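Local coordinates for inositol 2-dehydrogenase/D-chiro-inositol 3-dehydrogenase (Lactobacillus casei, PDB 4MIE), which oxidises myo-inositol and D-chiro-inositol to their keto derivatives, with NAD+ as the probable hydride acceptor, at residues G18-G23 with S72-P77; I30-N35 with A293-V298; Q143-L148 with L261-Y266. All blocks are in the same frame, centred on the assembly; numbering follows the deposited sequence.

Contact 1: G18-G23 with S72-P77; sequences GVIGTG and SLLQDP
Leu73, on the last turn of helix 70-74, packs against Gly18 and Ile20 at the end of strand 15-20, and these three residues carry most of the 151 Å² buried here. The two methyl groups of Leu73 divide the work. CD2 lies 4.3 Å from Gly18 CA and also meets Ile20, where Ile20 CG1 stands 4.2 Å from Leu73 CD2. The other methyl reaches the strand backbone, with Leu73 CD1 4.1 Å from Val19 O. Leu73 reaches the strand with both methyls because its CG lies anti to the backbone N (chi1 -176°), which carries the fork out from the helix. Gly18 suits the close approach: a beta carbon built there would fall 3.0 Å from Leu73 CD2, a clash. Further along, the tip of the isoleucine finds the next leucine, Ile20 CD1 lying 4.4 Å from Leu74 CD2. No hydrogen bond crosses the contact, which is wholly apolar apart from the approach to Val19 O. Gly21 and Gly23, just past the strand, fit the glycine-rich turn of a Rossmann dinucleotide-binding fold, and Gly23 occupies the N-cap position of helix 24-35. Strand 15-20 is an inner strand of the parallel sheet, bonded through its backbone to strands 40-46 and 81-84; Leu73 also touches Thr46 of the former, while Ile20 and Leu74 both lean on helix 91-98.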
# COMPACT_ATOMS: atom_id res chain seq x y z
N GLY D 18 21.12 5.71 -37.19
CA GLY D 18 22.42 5.30 -36.73
C GLY D 18 22.54 5.42 -35.21
O GLY D 18 22.10 6.39 -34.63
N VAL D 19 23.14 4.43 -34.58
CA VAL D 19 23.25 4.45 -33.14
C VAL D 19 24.70 4.47 -32.68
O VAL D 19 25.47 3.57 -32.96
CB VAL D 19 22.43 3.30 -32.48
CG1 VAL D 19 22.62 3.27 -30.98
CG2 VAL D 19 20.98 3.42 -32.82
N ILE D 20 25.07 5.52 -31.98
CA ILE D 20 26.41 5.69 -31.48
C ILE D 20 26.50 5.37 -29.99
O ILE D 20 26.10 6.15 -29.16
CB ILE D 20 26.90 7.10 -31.71
CG1 ILE D 20 26.83 7.44 -33.18
CG2 ILE D 20 28.30 7.26 -31.20
CD1 ILE D 20 26.85 8.86 -33.46
N GLY D 21 27.02 4.19 -29.69
CA GLY D 21 27.06 3.68 -28.35
C GLY D 21 26.09 2.52 -28.16
O GLY D 21 24.90 2.68 -28.27
N THR D 22 26.63 1.35 -27.91
CA THR D 22 25.80 0.17 -27.77
C THR D 22 26.00 -0.52 -26.45
O THR D 22 26.19 -1.72 -26.39
CB THR D 22 26.01 -0.83 -28.93
OG1 THR D 22 27.36 -1.25 -28.98
CG2 THR D 22 25.62 -0.21 -30.22
N GLY D 23 25.97 0.26 -25.39
CA GLY D 23 25.91 -0.26 -24.05
C GLY D 23 24.49 -0.64 -23.73
O GLY D 23 23.70 -0.85 -24.62
N SER D 72 32.96 8.24 -38.94
CA SER D 72 32.70 7.42 -40.10
C SER D 72 31.21 7.20 -40.29
O SER D 72 30.70 7.31 -41.37
CB SER D 72 33.45 6.10 -40.03
OG SER D 72 33.11 5.37 -38.88
N LEU D 73 30.53 6.88 -39.21
CA LEU D 73 29.10 6.70 -39.23
C LEU D 73 28.36 7.96 -39.68
O LEU D 73 27.40 7.89 -40.41
CB LEU D 73 28.62 6.25 -37.86
CG LEU D 73 27.15 5.91 -37.65
CD1 LEU D 73 26.98 4.86 -36.55
CD2 LEU D 73 26.29 7.13 -37.37
N LEU D 74 28.82 9.11 -39.20
CA LEU D 74 28.17 10.39 -39.47
C LEU D 74 28.32 10.83 -40.92
O LEU D 74 27.59 11.68 -41.39
CB LEU D 74 28.73 11.46 -38.54
CG LEU D 74 28.33 11.48 -37.06
CD1 LEU D 74 29.13 12.50 -36.32
CD2 LEU D 74 26.86 11.74 -36.84
N GLN D 75 29.27 10.22 -41.62
CA GLN D 75 29.50 10.49 -43.03
C GLN D 75 28.75 9.53 -43.98
O GLN D 75 28.99 9.52 -45.17
CB GLN D 75 30.99 10.51 -43.32
CG GLN D 75 31.74 11.61 -42.59
CD GLN D 75 33.23 11.62 -42.83
OE1 GLN D 75 34.00 11.23 -41.99
NE2 GLN D 75 33.63 12.09 -43.98
N ASP D 76 27.86 8.72 -43.43
CA ASP D 76 27.01 7.87 -44.23
C ASP D 76 25.76 8.66 -44.61
O ASP D 76 24.96 8.98 -43.77
CB ASP D 76 26.65 6.59 -43.46
CG ASP D 76 25.92 5.55 -44.32
OD1 ASP D 76 25.02 5.91 -45.07
OD2 ASP D 76 26.25 4.38 -44.23
N PRO D 77 25.61 8.99 -45.90
CA PRO D 77 24.51 9.81 -46.38
C PRO D 77 23.15 9.17 -46.23
O PRO D 77 22.17 9.86 -46.32
CB PRO D 77 24.81 9.96 -47.86
CG PRO D 77 25.64 8.80 -48.19
CD PRO D 77 26.47 8.54 -47.00

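Contact 2: I30-N35 with A293-V298; sequences IDRLTN and AYNTEV
Arg32 lays its guanidinium against Tyr294 and hydrogen-bonds Asn295, so one side chain from segment 30-35 of helix 24-35 engages two successive residues in segment 293-298 of helix 291-306. Its CG sits between the backbone N and the carbonyl carbon (chi1 73°), and the chain then bends at chi3, which turns the flat group over Tyr294 CB. That methylene is centred above one face, with Arg32 CZ 3.4 Å from Tyr294 CB. The phenol ring runs on beyond it, its plane 26° from that of the guanidinium, and Arg32 NH2 is 3.7 Å from Tyr294 CG. Asn295 is reached at the guanidinium edge: Arg32 NH1 donates to Asn295 OD1 over 2.9 Å, moderately bent, with the donor above the carbonyl plane. The axes of the two segments approach to 10.6 Å at a crossing angle of -61°, and the contact thereby joins the first helix of the Rossmann fold to a helix within the C-terminal alpha/beta family region. Arg32 NE is spoken for by His29 ND1, a second bond that should help to fix the rotation of the group. A leucine in place of Arg32 would probably leave Asn295 OD1 without this donor and uncover the methylene of Tyr294. One turn along, Val298 receives both neighbours: Leu33 CD2 meets Val298 CG1 at 3.6 Å, the two side chains crossing at about a right angle, while Arg32 CD lies 4.1 Å from Val298 CG2.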
# COMPACT_ATOMS: atom_id res chain seq x y z
N ILE D 30 17.88 0.48 -29.51
CA ILE D 30 17.83 -0.41 -30.65
C ILE D 30 16.64 -1.37 -30.58
O ILE D 30 15.89 -1.47 -31.51
CB ILE D 30 19.13 -1.17 -30.83
CG1 ILE D 30 20.24 -0.21 -31.27
CG2 ILE D 30 18.95 -2.30 -31.83
CD1 ILE D 30 21.55 -0.72 -31.09
N ASP D 31 16.47 -2.01 -29.44
CA ASP D 31 15.36 -2.93 -29.22
C ASP D 31 14.04 -2.25 -29.50
O ASP D 31 13.25 -2.74 -30.26
CB ASP D 31 15.40 -3.48 -27.79
CG ASP D 31 14.54 -4.71 -27.60
OD1 ASP D 31 14.18 -5.38 -28.56
OD2 ASP D 31 14.24 -5.02 -26.45
N ARG D 32 13.82 -1.10 -28.88
CA ARG D 32 12.56 -0.41 -29.03
C ARG D 32 12.34 0.06 -30.46
O ARG D 32 11.27 -0.09 -30.99
CB ARG D 32 12.38 0.71 -28.01
CG ARG D 32 13.19 1.93 -28.23
CD ARG D 32 12.96 3.00 -27.16
NE ARG D 32 13.94 2.95 -26.11
CZ ARG D 32 13.78 2.33 -24.95
NH1 ARG D 32 12.67 1.69 -24.69
NH2 ARG D 32 14.74 2.35 -24.07
N LEU D 33 13.38 0.60 -31.08
CA LEU D 33 13.27 1.09 -32.43
C LEU D 33 12.98 -0.04 -33.43
O LEU D 33 12.34 0.18 -34.42
CB LEU D 33 14.51 1.88 -32.83
CG LEU D 33 14.77 3.25 -32.21
CD1 LEU D 33 16.21 3.59 -32.35
CD2 LEU D 33 13.93 4.33 -32.86
N THR D 34 13.45 -1.23 -33.12
CA THR D 34 13.35 -2.36 -34.02
C THR D 34 12.05 -3.12 -33.81
O THR D 34 11.36 -3.45 -34.75
CB THR D 34 14.50 -3.36 -33.80
OG1 THR D 34 15.76 -2.73 -34.00
CG2 THR D 34 14.38 -4.53 -34.77
N ASN D 35 11.71 -3.36 -32.56
CA ASN D 35 10.69 -4.31 -32.18
C ASN D 35 9.37 -3.74 -31.64
O ASN D 35 8.37 -4.43 -31.63
CB ASN D 35 11.30 -5.32 -31.20
CG ASN D 35 12.42 -6.15 -31.84
OD1 ASN D 35 12.23 -6.77 -32.85
ND2 ASN D 35 13.59 -6.10 -31.25
N ALA D 293 8.33 5.84 -20.78
CA ALA D 293 8.86 7.15 -21.02
C ALA D 293 9.77 7.17 -22.23
O ALA D 293 9.60 7.98 -23.10
CB ALA D 293 9.56 7.64 -19.83
N TYR D 294 10.70 6.23 -22.28
CA TYR D 294 11.60 6.06 -23.41
C TYR D 294 10.87 5.78 -24.72
O TYR D 294 11.17 6.38 -25.73
CB TYR D 294 12.59 4.95 -23.13
CG TYR D 294 13.68 5.24 -22.10
CD1 TYR D 294 14.49 6.37 -22.19
CD2 TYR D 294 13.91 4.36 -21.07
CE1 TYR D 294 15.47 6.60 -21.26
CE2 TYR D 294 14.88 4.59 -20.14
CZ TYR D 294 15.66 5.69 -20.24
OH TYR D 294 16.63 5.86 -19.30
N ASN D 295 9.92 4.86 -24.70
CA ASN D 295 9.11 4.57 -25.86
C ASN D 295 8.36 5.81 -26.42
O ASN D 295 8.48 6.12 -27.58
CB ASN D 295 8.14 3.42 -25.59
CG ASN D 295 8.83 2.07 -25.49
OD1 ASN D 295 9.97 1.92 -25.83
ND2 ASN D 295 8.09 1.08 -25.05
N THR D 296 7.64 6.50 -25.56
CA THR D 296 6.91 7.69 -25.93
C THR D 296 7.80 8.78 -26.52
O THR D 296 7.49 9.37 -27.52
CB THR D 296 6.13 8.24 -24.75
OG1 THR D 296 5.22 7.25 -24.27
CG2 THR D 296 5.34 9.48 -25.15
N GLU D 297 8.92 9.01 -25.87
CA GLU D 297 9.88 10.04 -26.22
C GLU D 297 10.52 9.77 -27.57
O GLU D 297 10.60 10.63 -28.40
CB GLU D 297 10.95 10.05 -25.14
CG GLU D 297 12.08 10.99 -25.28
CD GLU D 297 13.16 10.67 -24.27
OE1 GLU D 297 13.59 11.57 -23.56
OE2 GLU D 297 13.59 9.52 -24.19
N VAL D 298 10.98 8.54 -27.75
CA VAL D 298 11.67 8.18 -28.96
C VAL D 298 10.71 8.14 -30.14
O VAL D 298 11.08 8.50 -31.23
CB VAL D 298 12.46 6.86 -28.79
CG1 VAL D 298 13.09 6.43 -30.08
CG2 VAL D 298 13.52 7.02 -27.76

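Contact 3: Q143-L148 with L261-Y266. With SO4 (sulfate ion), chain U.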
# COMPACT_ATOMS: atom_id res chain seq x y z
N GLN D 143 4.35 8.74 -17.67
CA GLN D 143 2.93 8.90 -17.41
C GLN D 143 2.59 9.31 -15.99
O GLN D 143 1.76 10.16 -15.79
CB GLN D 143 2.15 7.64 -17.83
CG GLN D 143 1.57 7.73 -19.23
CD GLN D 143 1.00 6.42 -19.74
OE1 GLN D 143 0.31 5.72 -19.03
NE2 GLN D 143 1.32 6.10 -20.98
N GLY D 144 3.25 8.70 -15.02
CA GLY D 144 3.00 9.01 -13.63
C GLY D 144 3.45 10.40 -13.23
O GLY D 144 2.77 11.10 -12.53
N ILE D 145 4.62 10.77 -13.70
CA ILE D 145 5.17 12.08 -13.42
C ILE D 145 4.29 13.18 -14.06
O ILE D 145 3.97 14.15 -13.42
CB ILE D 145 6.62 12.14 -13.84
CG1 ILE D 145 7.44 11.30 -12.87
CG2 ILE D 145 7.12 13.54 -13.88
CD1 ILE D 145 8.85 11.25 -13.17
N ARG D 146 3.85 12.96 -15.28
CA ARG D 146 2.94 13.87 -15.95
C ARG D 146 1.61 14.01 -15.22
O ARG D 146 1.09 15.09 -15.08
CB ARG D 146 2.72 13.43 -17.38
CG ARG D 146 3.94 13.59 -18.25
CD ARG D 146 3.69 13.24 -19.67
NE ARG D 146 2.76 14.16 -20.30
CZ ARG D 146 3.07 15.38 -20.70
NH1 ARG D 146 4.29 15.85 -20.55
NH2 ARG D 146 2.15 16.14 -21.25
N ALA D 147 1.08 12.88 -14.77
CA ALA D 147 -0.17 12.85 -14.05
C ALA D 147 -0.05 13.68 -12.80
O ALA D 147 -0.93 14.44 -12.48
CB ALA D 147 -0.57 11.42 -13.72
N LEU D 148 1.06 13.54 -12.11
CA LEU D 148 1.31 14.36 -10.94
C LEU D 148 1.30 15.85 -11.29
O LEU D 148 0.63 16.62 -10.64
CB LEU D 148 2.59 13.94 -10.25
CG LEU D 148 2.71 14.52 -8.84
CD1 LEU D 148 3.47 13.59 -7.95
CD2 LEU D 148 3.35 15.88 -8.84
N LEU D 261 0.93 16.06 -2.92
CA LEU D 261 0.85 15.12 -4.02
C LEU D 261 2.10 14.27 -4.02
O LEU D 261 3.19 14.75 -3.80
CB LEU D 261 0.74 15.85 -5.34
CG LEU D 261 -0.59 16.51 -5.68
CD1 LEU D 261 -0.42 17.46 -6.79
CD2 LEU D 261 -1.62 15.48 -6.05
N GLN D 262 1.92 13.00 -4.32
CA GLN D 262 3.00 12.03 -4.29
C GLN D 262 2.91 10.99 -5.41
O GLN D 262 1.85 10.51 -5.75
CB GLN D 262 2.99 11.34 -2.94
CG GLN D 262 4.05 10.36 -2.69
CD GLN D 262 3.99 9.88 -1.26
OE1 GLN D 262 4.04 10.67 -0.34
NE2 GLN D 262 3.86 8.60 -1.08
N LEU D 263 4.05 10.67 -5.97
CA LEU D 263 4.16 9.61 -6.93
C LEU D 263 3.94 8.27 -6.22
O LEU D 263 4.54 8.00 -5.20
CB LEU D 263 5.54 9.65 -7.54
CG LEU D 263 5.83 9.32 -8.98
CD1 LEU D 263 5.01 10.17 -9.90
CD2 LEU D 263 7.28 9.53 -9.19
N PRO D 264 3.05 7.43 -6.75
CA PRO D 264 2.84 6.13 -6.13
C PRO D 264 3.98 5.15 -6.45
O PRO D 264 4.83 5.43 -7.27
CB PRO D 264 1.55 5.67 -6.77
CG PRO D 264 1.53 6.31 -8.04
CD PRO D 264 2.24 7.58 -7.96
N ASN D 265 3.97 4.02 -5.77
CA ASN D 265 4.99 2.98 -5.98
C ASN D 265 4.88 2.35 -7.34
O ASN D 265 3.80 2.12 -7.84
CB ASN D 265 4.95 1.91 -4.90
CG ASN D 265 5.66 2.33 -3.65
OD1 ASN D 265 5.32 1.89 -2.55
ND2 ASN D 265 6.62 3.22 -3.79
N TYR D 266 6.03 2.09 -7.93
CA TYR D 266 6.05 1.54 -9.26
C TYR D 266 6.23 0.05 -9.19
O TYR D 266 7.17 -0.45 -8.62
CB TYR D 266 7.16 2.16 -10.09
CG TYR D 266 7.19 1.69 -11.53
CD1 TYR D 266 7.93 0.57 -11.90
CD2 TYR D 266 6.48 2.36 -12.51
CE1 TYR D 266 7.95 0.15 -13.20
CE2 TYR D 266 6.49 1.93 -13.81
CZ TYR D 266 7.23 0.83 -14.15
OH TYR D 266 7.23 0.42 -15.45
S SO4 U . 4.32 19.56 -21.63
O1 SO4 U . 2.94 19.20 -21.52
O2 SO4 U . 5.11 18.73 -20.77
O3 SO4 U . 4.52 20.91 -21.26
O4 SO4 U . 4.74 19.42 -22.98
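A helix packed on the strand that is outermost, within this chain, in the C-terminal mixed sheet defines this contact: Leu148, Ile145 and Gly144 of helix 143-152 meet Leu261 and Leu263 at and just beyond strand 260-262. Leu148 contributes most. With CG anti to its amide nitrogen (chi1 -165°), it sends CD1 onto the backbone where the strand ends, Leu148 CD1 lying 3.6 Å from Leu263 N, while Leu148 CG rests 4.2 Å from Leu261 CB. Leu263 answers from the other segment. Its CD1 packs on the helix backbone, 3.6 Å from Gly144 O, and also touches a side chain, with Ile145 CG1 4.0 Å from Leu263 CD1. Away from the strand, Arg146 grips a sulfate, probably from the crystallisation liquor, with two nearly straight bonds: Arg146 NH1 to O2 of the sulfate at 3.0 Å and Arg146 NH2 to its O1 at 3.2 Å; Trp195 NE1 also binds this ion. Leu261 and Gln262 pair antiparallel with a strand of a second subunit. The result is a helix-on-sheet layer, consistent with the C-terminal alpha/beta domain of Gfo/Idh/MocA oxidoreductases, its sheet continued across a subunit interface.

How the contacts relate
All three contacts are largely buried, but they join different parts of the fold. Contact 1 and contact 2 share the beginning of the Rossmann fold: strand 15-20 leads directly into helix 24-35, and they touch where Val19 CG2 lies 4.0 Å from Ile30 CG1. Contact 1 is apolar packing within that fold; contact 2 adds a charged side chain and a hydrogen bond where the helix meets one from the C-terminal region. Contact 3 is again mainly aliphatic, yet it borders another subunit and has a sulfate on its outer side. Its centre is about 35 Å from that of contact 1, on the opposite side of the chain's centre.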